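Local coordinates for GGDEF and EAL domain-containing protein (Vibrio cholerae O1 str. 2010EL-1786, PDB 6PWK), which binds c-di-GMP through its EAL domain and, as a LapD-type receptor, probably controls large adhesins in biofilm formation, at residues V191-Y204 against I247-Q259. Residues are numbered along the deposited sequence; the frame is centred on the assembly and turned at random.
Sequences VEEAIHNDWFTFRY and IFDQYVIERVIQQ. With C2E (9,9'-[(2R,3R,3aS,5S,7aR,9R,10R,10aS,12S,14aR)-3,5,10,12-tetrahydroxy-5,12-dioxidooctahydro-2H,7H-difuro[3,2-d:3',2'-j][1,3,7,9,2,8]tetraoxadiphosphacyclododecine-2,9-diyl]bis(2-amino-1,9-dihydro-6H-purin-6-one)), chain C.
Y251 reaches from helix 247-259 into the corner where helix 191-197 gives way to strand 200-204, and both faces of its ring are taken. CG1 of I195 lies over one face toward the rim, and its CG2 comes to 3.6 Å from CD1 of Y251; over the opposite face runs CG of R255, one turn further along the same helix. F200 meets the ring obliquely, with CE2 of Y251 standing above one face of the F200 ring and offset toward its rim. Because CG of Y251 is anti to the backbone N (chi1 174°), the phenol extends across the gap, and its OH donates to OD1 of D198 at 2.9 Å, on the anti side of the carboxylate and 23° out of its plane. OH of Y251 also accepts a bond from NE of R255 at 3.2 Å, nearly in the guanidinium plane, so two bonds fix the OH. Bent at chi2 and chi3, R255 folds back to make this bond; CE2 of F202 then sits over one face of the guanidinium, the two planes 79° apart, with NH2 meeting the F202 ring at its edge. D198 is the first residue to leave helix 191-197, in a Schellman motif whose bond from D198 N is weak. One turn before Y251, F248 meets F200 rim to rim, CE2 of F200 lying 3.4 Å from CE1 of F248, completing an aromatic cluster that F223 and F235 extend.

This packing adjoins the ligand. F248 borders a guanine of c-di-GMP, while OD1 of D249 accepts a bond from that base's amino N21 at 2.7 Å, and its OD2 is held by S277 and the backbone of A274. From the strand, R203 holds the sugar-phosphate ring, NH2 bonding ribose O2' at 2.7 Å and NH1 phosphate oxygen O21. Helix and strand thus flank the dinucleotide pocket of an EAL domain, at the opening strand of its modified TIM barrel.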
ATOM      1  N   VAL A 191       7.976 -14.131 -17.746  1.00 45.25           N
ATOM      2  CA  VAL A 191       9.169 -13.341 -17.447  1.00 51.81           C
ATOM      3  C   VAL A 191      10.086 -14.097 -16.494  1.00 58.41           C
ATOM      4  O   VAL A 191      11.309 -14.131 -16.683  1.00 60.06           O
ATOM      5  CB  VAL A 191       8.773 -11.965 -16.879  1.00 43.67           C
ATOM      6  CG1 VAL A 191      10.012 -11.163 -16.517  1.00 42.41           C
ATOM      7  CG2 VAL A 191       7.922 -11.208 -17.879  1.00 35.29           C
ATOM      8  N   GLU A 192       9.514 -14.713 -15.455  1.00 63.09           N
ATOM      9  CA  GLU A 192      10.310 -15.555 -14.565  1.00 63.08           C
ATOM     10  C   GLU A 192      10.975 -16.687 -15.336  1.00 57.59           C
ATOM     11  O   GLU A 192      12.131 -17.038 -15.072  1.00 60.36           O
ATOM     12  CB  GLU A 192       9.436 -16.121 -13.446  1.00 67.44           C
ATOM     13  CG  GLU A 192       8.877 -15.086 -12.486  1.00 71.76           C
ATOM     14  CD  GLU A 192       7.900 -15.688 -11.496  1.00 86.58           C
ATOM     15  OE1 GLU A 192       7.711 -15.102 -10.410  1.00 93.92           O
ATOM     16  OE2 GLU A 192       7.323 -16.754 -11.804  1.00 94.50           O
ATOM     17  N   GLU A 193      10.253 -17.274 -16.292  1.00 57.23           N
ATOM     18  CA  GLU A 193      10.841 -18.302 -17.143  1.00 58.58           C
ATOM     19  C   GLU A 193      11.979 -17.729 -17.979  1.00 63.09           C
ATOM     20  O   GLU A 193      13.040 -18.351 -18.112  1.00 57.11           O
ATOM     21  CB  GLU A 193       9.759 -18.912 -18.033  1.00 52.36           C
ATOM     22  CG  GLU A 193      10.165 -20.176 -18.762  1.00 59.83           C
ATOM     23  CD  GLU A 193       9.049 -20.723 -19.629  1.00 66.62           C
ATOM     24  OE1 GLU A 193       9.220 -21.819 -20.201  1.00 78.47           O
ATOM     25  OE2 GLU A 193       7.998 -20.056 -19.736  1.00 66.22           O
ATOM     26  N   ALA A 194      11.781 -16.531 -18.538  1.00 65.08           N
ATOM     27  CA  ALA A 194      12.823 -15.902 -19.343  1.00 56.33           C
ATOM     28  C   ALA A 194      14.028 -15.528 -18.494  1.00 62.48           C
ATOM     29  O   ALA A 194      15.174 -15.629 -18.952  1.00 58.65           O
ATOM     30  CB  ALA A 194      12.264 -14.668 -20.048  1.00 44.93           C
ATOM     31  N   ILE A 195      13.793 -15.084 -17.258  1.00 61.51           N
ATOM     32  CA  ILE A 195      14.902 -14.778 -16.361  1.00 56.03           C
ATOM     33  C   ILE A 195      15.663 -16.049 -16.006  1.00 54.45           C
ATOM     34  O   ILE A 195      16.899 -16.060 -15.976  1.00 52.89           O
ATOM     35  CB  ILE A 195      14.380 -14.057 -15.103  1.00 59.19           C
ATOM     36  CG1 ILE A 195      13.874 -12.659 -15.463  1.00 54.06           C
ATOM     37  CG2 ILE A 195      15.459 -13.987 -14.033  1.00 49.16           C
ATOM     38  CD1 ILE A 195      13.280 -11.905 -14.292  1.00 49.56           C
ATOM     39  N   HIS A 196      14.940 -17.144 -15.759  1.00 56.85           N
ATOM     40  CA  HIS A 196      15.580 -18.372 -15.303  1.00 60.96           C
ATOM     41  C   HIS A 196      16.421 -19.009 -16.403  1.00 67.89           C
ATOM     42  O   HIS A 196      17.498 -19.553 -16.130  1.00 75.38           O
ATOM     43  CB  HIS A 196      14.520 -19.352 -14.800  1.00 69.56           C
ATOM     44  CG  HIS A 196      15.081 -20.513 -14.039  1.00 78.20           C
ATOM     45  ND1 HIS A 196      15.062 -21.802 -14.526  1.00 79.35           N
ATOM     46  CD2 HIS A 196      15.674 -20.578 -12.824  1.00 79.18           C
ATOM     47  CE1 HIS A 196      15.619 -22.612 -13.644  1.00 82.08           C
ATOM     48  NE2 HIS A 196      16.000 -21.894 -12.603  1.00 82.53           N
ATOM     49  N   ASN A 197      15.954 -18.950 -17.649  1.00 66.33           N
ATOM     50  CA  ASN A 197      16.628 -19.592 -18.767  1.00 70.37           C
ATOM     51  C   ASN A 197      17.526 -18.644 -19.551  1.00 67.21           C
ATOM     52  O   ASN A 197      18.103 -19.057 -20.564  1.00 63.77           O
ATOM     53  CB  ASN A 197      15.597 -20.221 -19.712  1.00 74.22           C
ATOM     54  CG  ASN A 197      14.714 -21.237 -19.015  1.00 77.74           C
ATOM     55  OD1 ASN A 197      14.981 -22.439 -19.052  1.00 82.58           O
ATOM     56  ND2 ASN A 197      13.651 -20.759 -18.377  1.00 76.30           N
ATOM     57  N   ASP A 198      17.658 -17.392 -19.112  1.00 73.01           N
ATOM     58  CA  ASP A 198      18.512 -16.403 -19.773  1.00 71.37           C
ATOM     59  C   ASP A 198      18.138 -16.244 -21.247  1.00 65.56           C
ATOM     60  O   ASP A 198      18.988 -16.276 -22.139  1.00 54.32           O
ATOM     61  CB  ASP A 198      19.990 -16.763 -19.609  1.00 81.01           C
ATOM     62  CG  ASP A 198      20.473 -16.610 -18.179  1.00 96.28           C
ATOM     63  OD1 ASP A 198      20.566 -15.461 -17.699  1.00 99.76           O
ATOM     64  OD2 ASP A 198      20.746 -17.643 -17.530  1.00103.08           O
ATOM     65  N   TRP A 199      16.842 -16.070 -21.494  1.00 59.30           N
ATOM     66  CA  TRP A 199      16.326 -15.807 -22.830  1.00 60.04           C
ATOM     67  C   TRP A 199      16.398 -14.336 -23.208  1.00 64.26           C
ATOM     68  O   TRP A 199      15.863 -13.956 -24.255  1.00 67.20           O
ATOM     69  CB  TRP A 199      14.876 -16.285 -22.940  1.00 52.38           C
ATOM     70  CG  TRP A 199      14.717 -17.770 -22.908  1.00 52.40           C
ATOM     71  CD1 TRP A 199      15.676 -18.705 -23.175  1.00 47.36           C
ATOM     72  CD2 TRP A 199      13.527 -18.497 -22.583  1.00 61.04           C
ATOM     73  NE1 TRP A 199      15.152 -19.969 -23.041  1.00 58.42           N
ATOM     74  CE2 TRP A 199      13.835 -19.868 -22.677  1.00 62.66           C
ATOM     75  CE3 TRP A 199      12.231 -18.120 -22.221  1.00 67.82           C
ATOM     76  CZ2 TRP A 199      12.895 -20.863 -22.423  1.00 67.90           C
ATOM     77  CZ3 TRP A 199      11.298 -19.109 -21.969  1.00 69.43           C
ATOM     78  CH2 TRP A 199      11.633 -20.464 -22.072  1.00 65.93           C
ATOM     79  N   PHE A 200      17.043 -13.509 -22.392  1.00 57.18           N
ATOM     80  CA  PHE A 200      17.005 -12.069 -22.588  1.00 53.86           C
ATOM     81  C   PHE A 200      18.022 -11.618 -23.627  1.00 57.88           C
ATOM     82  O   PHE A 200      19.129 -12.155 -23.716  1.00 68.99           O
ATOM     83  CB  PHE A 200      17.262 -11.347 -21.264  1.00 50.32           C
ATOM     84  CG  PHE A 200      16.022 -11.135 -20.445  1.00 57.81           C
ATOM     85  CD1 PHE A 200      15.481 -12.169 -19.698  1.00 60.93           C
ATOM     86  CD2 PHE A 200      15.397  -9.901 -20.422  1.00 65.23           C
ATOM     87  CE1 PHE A 200      14.339 -11.973 -18.947  1.00 69.37           C
ATOM     88  CE2 PHE A 200      14.256  -9.701 -19.673  1.00 70.48           C
ATOM     89  CZ  PHE A 200      13.726 -10.737 -18.934  1.00 70.30           C
ATOM     90  N   THR A 201      17.627 -10.624 -24.420  1.00 55.79           N
ATOM     91  CA  THR A 201      18.512  -9.923 -25.337  1.00 55.25           C
ATOM     92  C   THR A 201      18.507  -8.443 -24.980  1.00 59.08           C
ATOM     93  O   THR A 201      17.534  -7.929 -24.419  1.00 57.72           O
ATOM     94  CB  THR A 201      18.080 -10.111 -26.797  1.00 54.75           C
ATOM     95  OG1 THR A 201      16.777  -9.548 -26.988  1.00 64.91           O
ATOM     96  CG2 THR A 201      18.045 -11.590 -27.158  1.00 47.85           C
ATOM     97  N   PHE A 202      19.600  -7.756 -25.306  1.00 61.85           N
ATOM     98  CA  PHE A 202      19.774  -6.367 -24.910  1.00 63.60           C
ATOM     99  C   PHE A 202      20.229  -5.526 -26.092  1.00 57.49           C
ATOM    100  O   PHE A 202      21.037  -5.971 -26.912  1.00 65.86           O
ATOM    101  CB  PHE A 202      20.781  -6.239 -23.763  1.00 64.32           C
ATOM    102  CG  PHE A 202      20.364  -6.961 -22.516  1.00 61.15           C
ATOM    103  CD1 PHE A 202      19.531  -6.350 -21.594  1.00 55.46           C
ATOM    104  CD2 PHE A 202      20.798  -8.252 -22.269  1.00 57.05           C
ATOM    105  CE1 PHE A 202      19.144  -7.011 -20.449  1.00 53.42           C
ATOM    106  CE2 PHE A 202      20.413  -8.919 -21.124  1.00 57.41           C
ATOM    107  CZ  PHE A 202      19.585  -8.297 -20.212  1.00 56.52           C
ATOM    108  N   ARG A 203      19.701  -4.308 -26.168  1.00 60.69           N
ATOM    109  CA  ARG A 203      20.057  -3.332 -27.184  1.00 60.59           C
ATOM    110  C   ARG A 203      20.601  -2.081 -26.508  1.00 66.39           C
ATOM    111  O   ARG A 203      20.144  -1.698 -25.428  1.00 71.46           O
ATOM    112  CB  ARG A 203      18.848  -2.980 -28.061  1.00 44.47           C
ATOM    113  CG  ARG A 203      18.352  -4.132 -28.919  1.00 53.53           C
ATOM    114  CD  ARG A 203      16.947  -3.882 -29.454  1.00 58.28           C
ATOM    115  NE  ARG A 203      16.733  -2.494 -29.853  1.00 58.80           N
ATOM    116  CZ  ARG A 203      15.770  -1.718 -29.364  1.00 62.17           C
ATOM    117  NH1 ARG A 203      14.921  -2.198 -28.462  1.00 46.90           N
ATOM    118  NH2 ARG A 203      15.647  -0.467 -29.784  1.00 62.16           N
ATOM    119  N   TYR A 204      21.584  -1.449 -27.145  1.00 67.31           N
ATOM    120  CA  TYR A 204      22.240  -0.261 -26.605  1.00 70.59           C
ATOM    121  C   TYR A 204      22.093   0.871 -27.613  1.00 75.21           C
ATOM    122  O   TYR A 204      22.688   0.824 -28.695  1.00 84.28           O
ATOM    123  CB  TYR A 204      23.714  -0.534 -26.302  1.00 65.09           C
ATOM    124  CG  TYR A 204      23.962  -1.703 -25.370  1.00 73.22           C
ATOM    125  CD1 TYR A 204      24.030  -3.003 -25.857  1.00 75.47           C
ATOM    126  CD2 TYR A 204      24.143  -1.507 -24.007  1.00 82.00           C
ATOM    127  CE1 TYR A 204      24.260  -4.074 -25.012  1.00 82.93           C
ATOM    128  CE2 TYR A 204      24.375  -2.572 -23.154  1.00 85.09           C
ATOM    129  CZ  TYR A 204      24.432  -3.852 -23.662  1.00 85.14           C
ATOM    130  OH  TYR A 204      24.663  -4.914 -22.818  1.00 87.56           O
ATOM    131  N   ILE A 247      11.863  -7.664  -9.455  1.00 51.66           N
ATOM    132  CA  ILE A 247      12.562  -8.877  -9.873  1.00 60.17           C
ATOM    133  C   ILE A 247      13.156  -8.684 -11.261  1.00 63.16           C
ATOM    134  O   ILE A 247      14.301  -9.071 -11.528  1.00 63.36           O
ATOM    135  CB  ILE A 247      11.615 -10.092  -9.836  1.00 63.97           C
ATOM    136  CG1 ILE A 247      11.269 -10.471  -8.395  1.00 73.43           C
ATOM    137  CG2 ILE A 247      12.228 -11.275 -10.572  1.00 61.27           C
ATOM    138  CD1 ILE A 247       9.977  -9.867  -7.901  1.00 80.16           C
ATOM    139  N   PHE A 248      12.388  -8.070 -12.162  1.00 59.52           N
ATOM    140  CA  PHE A 248      12.866  -7.827 -13.517  1.00 58.97           C
ATOM    141  C   PHE A 248      13.972  -6.780 -13.537  1.00 58.59           C
ATOM    142  O   PHE A 248      14.972  -6.941 -14.247  1.00 51.41           O
ATOM    143  CB  PHE A 248      11.691  -7.406 -14.399  1.00 58.75           C
ATOM    144  CG  PHE A 248      12.095  -6.844 -15.727  1.00 65.80           C
ATOM    145  CD1 PHE A 248      12.500  -7.678 -16.754  1.00 65.47           C
ATOM    146  CD2 PHE A 248      12.049  -5.479 -15.957  1.00 71.74           C
ATOM    147  CE1 PHE A 248      12.864  -7.160 -17.979  1.00 58.06           C
ATOM    148  CE2 PHE A 248      12.412  -4.957 -17.181  1.00 69.06           C
ATOM    149  CZ  PHE A 248      12.820  -5.799 -18.193  1.00 64.71           C
ATOM    150  N   ASP A 249      13.818  -5.703 -12.761  1.00 52.66           N
ATOM    151  CA  ASP A 249      14.833  -4.654 -12.748  1.00 46.89           C
ATOM    152  C   ASP A 249      16.131  -5.141 -12.118  1.00 54.83           C
ATOM    153  O   ASP A 249      17.221  -4.775 -12.572  1.00 59.17           O
ATOM    154  CB  ASP A 249      14.309  -3.420 -12.016  1.00 45.15           C
ATOM    155  CG  ASP A 249      13.426  -2.554 -12.894  1.00 56.75           C
ATOM    156  OD1 ASP A 249      13.551  -2.645 -14.133  1.00 62.44           O
ATOM    157  OD2 ASP A 249      12.613  -1.779 -12.347  1.00 58.93           O
ATOM    158  N   GLN A 250      16.040  -5.966 -11.073  1.00 55.22           N
ATOM    159  CA  GLN A 250      17.251  -6.482 -10.445  1.00 50.79           C
ATOM    160  C   GLN A 250      18.014  -7.406 -11.387  1.00 44.32           C
ATOM    161  O   GLN A 250      19.249  -7.436 -11.368  1.00 53.39           O
ATOM    162  CB  GLN A 250      16.904  -7.201  -9.141  1.00 48.43           C
ATOM    163  CG  GLN A 250      16.551  -6.257  -8.002  1.00 57.96           C
ATOM    164  CD  GLN A 250      15.862  -6.957  -6.848  1.00 58.74           C
ATOM    165  OE1 GLN A 250      15.017  -6.372  -6.169  1.00 64.80           O
ATOM    166  NE2 GLN A 250      16.218  -8.215  -6.619  1.00 51.71           N
ATOM    167  N   TYR A 251      17.298  -8.163 -12.219  1.00 44.81           N
ATOM    168  CA  TYR A 251      17.966  -9.019 -13.195  1.00 56.22           C
ATOM    169  C   TYR A 251      18.683  -8.187 -14.251  1.00 61.05           C
ATOM    170  O   TYR A 251      19.837  -8.466 -14.597  1.00 55.34           O
ATOM    171  CB  TYR A 251      16.957  -9.964 -13.847  1.00 53.41           C
ATOM    172  CG  TYR A 251      17.538 -10.779 -14.980  1.00 59.81           C
ATOM    173  CD1 TYR A 251      18.274 -11.930 -14.727  1.00 61.35           C
ATOM    174  CD2 TYR A 251      17.355 -10.396 -16.303  1.00 59.02           C
ATOM    175  CE1 TYR A 251      18.810 -12.678 -15.760  1.00 61.98           C
ATOM    176  CE2 TYR A 251      17.887 -11.135 -17.341  1.00 58.32           C
ATOM    177  CZ  TYR A 251      18.612 -12.275 -17.064  1.00 65.40           C
ATOM    178  OH  TYR A 251      19.142 -13.016 -18.095  1.00 78.20           O
ATOM    179  N   VAL A 252      18.011  -7.157 -14.774  1.00 57.94           N
ATOM    180  CA  VAL A 252      18.622  -6.303 -15.788  1.00 55.31           C
ATOM    181  C   VAL A 252      19.851  -5.600 -15.228  1.00 55.73           C
ATOM    182  O   VAL A 252      20.896  -5.528 -15.887  1.00 57.67           O
ATOM    183  CB  VAL A 252      17.588  -5.297 -16.327  1.00 53.84           C
ATOM    184  CG1 VAL A 252      18.260  -4.281 -17.241  1.00 41.75           C
ATOM    185  CG2 VAL A 252      16.468  -6.027 -17.057  1.00 34.88           C
ATOM    186  N   ILE A 253      19.752  -5.081 -14.001  1.00 60.33           N
ATOM    187  CA  ILE A 253      20.885  -4.385 -13.391  1.00 58.71           C
ATOM    188  C   ILE A 253      22.058  -5.337 -13.203  1.00 61.99           C
ATOM    189  O   ILE A 253      23.215  -4.975 -13.447  1.00 59.47           O
ATOM    190  CB  ILE A 253      20.461  -3.735 -12.062  1.00 46.91           C
ATOM    191  CG1 ILE A 253      19.463  -2.606 -12.314  1.00 53.52           C
ATOM    192  CG2 ILE A 253      21.674  -3.206 -11.313  1.00 52.16           C
ATOM    193  CD1 ILE A 253      18.858  -2.038 -11.050  1.00 52.06           C
ATOM    194  N   GLU A 254      21.780  -6.571 -12.774  1.00 64.89           N
ATOM    195  CA  GLU A 254      22.845  -7.558 -12.628  1.00 63.03           C
ATOM    196  C   GLU A 254      23.518  -7.839 -13.965  1.00 66.97           C
ATOM    197  O   GLU A 254      24.750  -7.846 -14.062  1.00 64.83           O
ATOM    198  CB  GLU A 254      22.288  -8.846 -12.020  1.00 60.83           C
ATOM    199  CG  GLU A 254      22.012  -8.761 -10.528  1.00 66.97           C
ATOM    200  CD  GLU A 254      21.349 -10.012  -9.987  1.00 80.31           C
ATOM    201  OE1 GLU A 254      20.828 -10.808 -10.796  1.00 86.07           O
ATOM    202  OE2 GLU A 254      21.348 -10.198  -8.752  1.00 90.60           O
ATOM    203  N   ARG A 255      22.720  -8.059 -15.015  1.00 73.46           N
ATOM    204  CA  ARG A 255      23.285  -8.365 -16.327  1.00 70.65           C
ATOM    205  C   ARG A 255      24.087  -7.192 -16.876  1.00 54.76           C
ATOM    206  O   ARG A 255      25.138  -7.386 -17.497  1.00 59.00           O
ATOM    207  CB  ARG A 255      22.171  -8.756 -17.299  1.00 72.58           C
ATOM    208  CG  ARG A 255      21.433 -10.028 -16.909  1.00 78.24           C
ATOM    209  CD  ARG A 255      22.220 -11.275 -17.282  1.00 83.54           C
ATOM    210  NE  ARG A 255      21.962 -11.693 -18.657  1.00 88.03           N
ATOM    211  CZ  ARG A 255      22.741 -11.398 -19.692  1.00 91.72           C
ATOM    212  NH1 ARG A 255      23.842 -10.681 -19.515  1.00103.16           N
ATOM    213  NH2 ARG A 255      22.420 -11.824 -20.906  1.00 83.04           N
ATOM    214  N   VAL A 256      23.611  -5.965 -16.653  1.00 48.86           N
ATOM    215  CA  VAL A 256      24.337  -4.790 -17.129  1.00 47.16           C
ATOM    216  C   VAL A 256      25.661  -4.638 -16.390  1.00 55.80           C
ATOM    217  O   VAL A 256      26.696  -4.340 -16.998  1.00 69.02           O
ATOM    218  CB  VAL A 256      23.460  -3.531 -16.990  1.00 52.03           C
ATOM    219  CG1 VAL A 256      24.293  -2.277 -17.187  1.00 59.46           C
ATOM    220  CG2 VAL A 256      22.315  -3.573 -17.991  1.00 51.25           C
ATOM    221  N   ILE A 257      25.656  -4.848 -15.070  1.00 61.42           N
ATOM    222  CA  ILE A 257      26.882  -4.699 -14.291  1.00 61.19           C
ATOM    223  C   ILE A 257      27.903  -5.762 -14.685  1.00 62.90           C
ATOM    224  O   ILE A 257      29.109  -5.491 -14.735  1.00 64.84           O
ATOM    225  CB  ILE A 257      26.563  -4.734 -12.784  1.00 63.31           C
ATOM    226  CG1 ILE A 257      25.832  -3.455 -12.373  1.00 68.22           C
ATOM    227  CG2 ILE A 257      27.832  -4.909 -11.959  1.00 51.81           C
ATOM    228  CD1 ILE A 257      25.436  -3.415 -10.917  1.00 73.59           C
ATOM    229  N   GLN A 258      27.439  -6.981 -14.983  1.00 63.40           N
ATOM    230  CA  GLN A 258      28.339  -8.011 -15.495  1.00 75.53           C
ATOM    231  C   GLN A 258      29.068  -7.533 -16.744  1.00 82.58           C
ATOM    232  O   GLN A 258      30.276  -7.754 -16.893  1.00 82.80           O
ATOM    233  CB  GLN A 258      27.563  -9.292 -15.802  1.00 85.37           C
ATOM    234  CG  GLN A 258      26.930  -9.969 -14.601  1.00 99.90           C
ATOM    235  CD  GLN A 258      25.949 -11.051 -15.011  1.00106.66           C
ATOM    236  OE1 GLN A 258      26.056 -11.621 -16.098  1.00117.29           O
ATOM    237  NE2 GLN A 258      24.978 -11.331 -14.148  1.00 98.18           N
ATOM    238  N   GLN A 259      28.348  -6.870 -17.654  1.00 84.12           N
ATOM    239  CA  GLN A 259      28.975  -6.359 -18.870  1.00 89.46           C
ATOM    240  C   GLN A 259      30.000  -5.277 -18.558  1.00 89.60           C
ATOM    241  O   GLN A 259      31.060  -5.218 -19.191  1.00 99.51           O
ATOM    242  CB  GLN A 259      27.906  -5.829 -19.827  1.00 95.19           C
ATOM    243  CG  GLN A 259      27.169  -6.912 -20.595  1.00103.43           C
ATOM    244  CD  GLN A 259      28.072  -7.643 -21.569  1.00116.30           C
ATOM    245  OE1 GLN A 259      29.072  -7.097 -22.036  1.00123.44           O
ATOM    246  NE2 GLN A 259      27.726  -8.887 -21.876  1.00119.11           N
TER
HETATM  247  P1  C2E C 701      11.586   4.113 -23.238  1.00 81.95           P
HETATM  248  O2P C2E C 701      12.355   4.622 -22.049  1.00 58.71           O
HETATM  249  O1P C2E C 701      10.939   5.332 -23.833  1.00 47.07           O
HETATM  250  O5' C2E C 701      12.580   3.553 -24.412  1.00 75.93           O
HETATM  251  C5' C2E C 701      12.427   4.061 -25.696  1.00 56.10           C
HETATM  252  C4' C2E C 701      11.537   3.051 -26.471  1.00 61.16           C
HETATM  253  O4' C2E C 701      11.256   3.508 -27.655  1.00 62.54           O
HETATM  254  C3' C2E C 701      12.303   1.747 -26.756  1.00 57.48           C
HETATM  255  O3' C2E C 701      11.390   0.836 -27.135  1.00 55.52           O
HETATM  256  C2' C2E C 701      13.113   2.159 -27.994  1.00 54.65           C
HETATM  257  O2' C2E C 701      13.615   0.949 -28.705  1.00 46.82           O
HETATM  258  C1' C2E C 701      12.153   2.676 -28.707  1.00 59.59           C
HETATM  259  N9  C2E C 701      12.433   3.622 -29.758  1.00 66.00           N
HETATM  260  C8  C2E C 701      13.713   3.933 -29.437  1.00 64.72           C
HETATM  261  N7  C2E C 701      14.131   4.848 -30.349  1.00 60.04           N
HETATM  262  C5  C2E C 701      13.136   5.096 -31.194  1.00 61.91           C
HETATM  263  C6  C2E C 701      12.970   6.017 -32.416  1.00 68.29           C
HETATM  264  O6  C2E C 701      13.852   6.706 -32.802  1.00 76.06           O
HETATM  265  N1  C2E C 701      11.724   6.046 -33.118  1.00 64.73           N
HETATM  266  C2  C2E C 701      10.608   5.233 -32.706  1.00 68.89           C
HETATM  267  N2  C2E C 701       9.315   5.225 -33.383  1.00 69.33           N
HETATM  268  N3  C2E C 701      10.798   4.379 -31.545  1.00 70.28           N
HETATM  269  C4  C2E C 701      12.088   4.338 -30.811  1.00 64.85           C
HETATM  270  P11 C2E C 701      11.509  -0.586 -26.288  1.00 64.06           P
HETATM  271  O21 C2E C 701      12.733  -1.435 -26.502  1.00 63.23           O
HETATM  272  O11 C2E C 701      10.350  -1.439 -26.736  1.00 49.51           O
HETATM  273  O5A C2E C 701      11.227  -0.072 -24.744  1.00 66.63           O
HETATM  274  C5A C2E C 701       9.882   0.252 -24.526  1.00 54.78           C
HETATM  275  C4A C2E C 701       9.672   0.598 -23.107  1.00 57.33           C
HETATM  276  O4A C2E C 701       9.831  -0.469 -22.370  1.00 61.56           O
HETATM  277  C3A C2E C 701      10.816   1.724 -22.599  1.00 65.50           C
HETATM  278  O3A C2E C 701      10.317   3.120 -22.850  1.00 73.53           O
HETATM  279  C2A C2E C 701      10.958   1.535 -21.398  1.00 59.71           C
HETATM  280  O2A C2E C 701       9.971   2.364 -20.619  1.00 56.78           O
HETATM  281  C1A C2E C 701      10.677  -0.053 -21.189  1.00 54.76           C
HETATM  282  N91 C2E C 701      11.808  -0.719 -21.146  1.00 48.05           N
HETATM  283  C81 C2E C 701      12.594  -1.136 -22.151  1.00 47.10           C
HETATM  284  N71 C2E C 701      13.633  -1.772 -21.577  1.00 39.76           N
HETATM  285  C51 C2E C 701      13.476  -1.739 -20.257  1.00 43.49           C
HETATM  286  C61 C2E C 701      14.318  -2.286 -19.110  1.00 45.00           C
HETATM  287  O61 C2E C 701      15.315  -2.860 -19.368  1.00 38.48           O
HETATM  288  N11 C2E C 701      13.913  -2.108 -17.750  1.00 53.92           N
HETATM  289  C21 C2E C 701      12.696  -1.407 -17.450  1.00 45.00           C
HETATM  290  N21 C2E C 701      12.287  -1.229 -16.065  1.00 58.25           N
HETATM  291  N31 C2E C 701      11.896  -0.884 -18.559  1.00 52.53           N
HETATM  292  C41 C2E C 701      12.327  -1.075 -19.976  1.00 44.20           C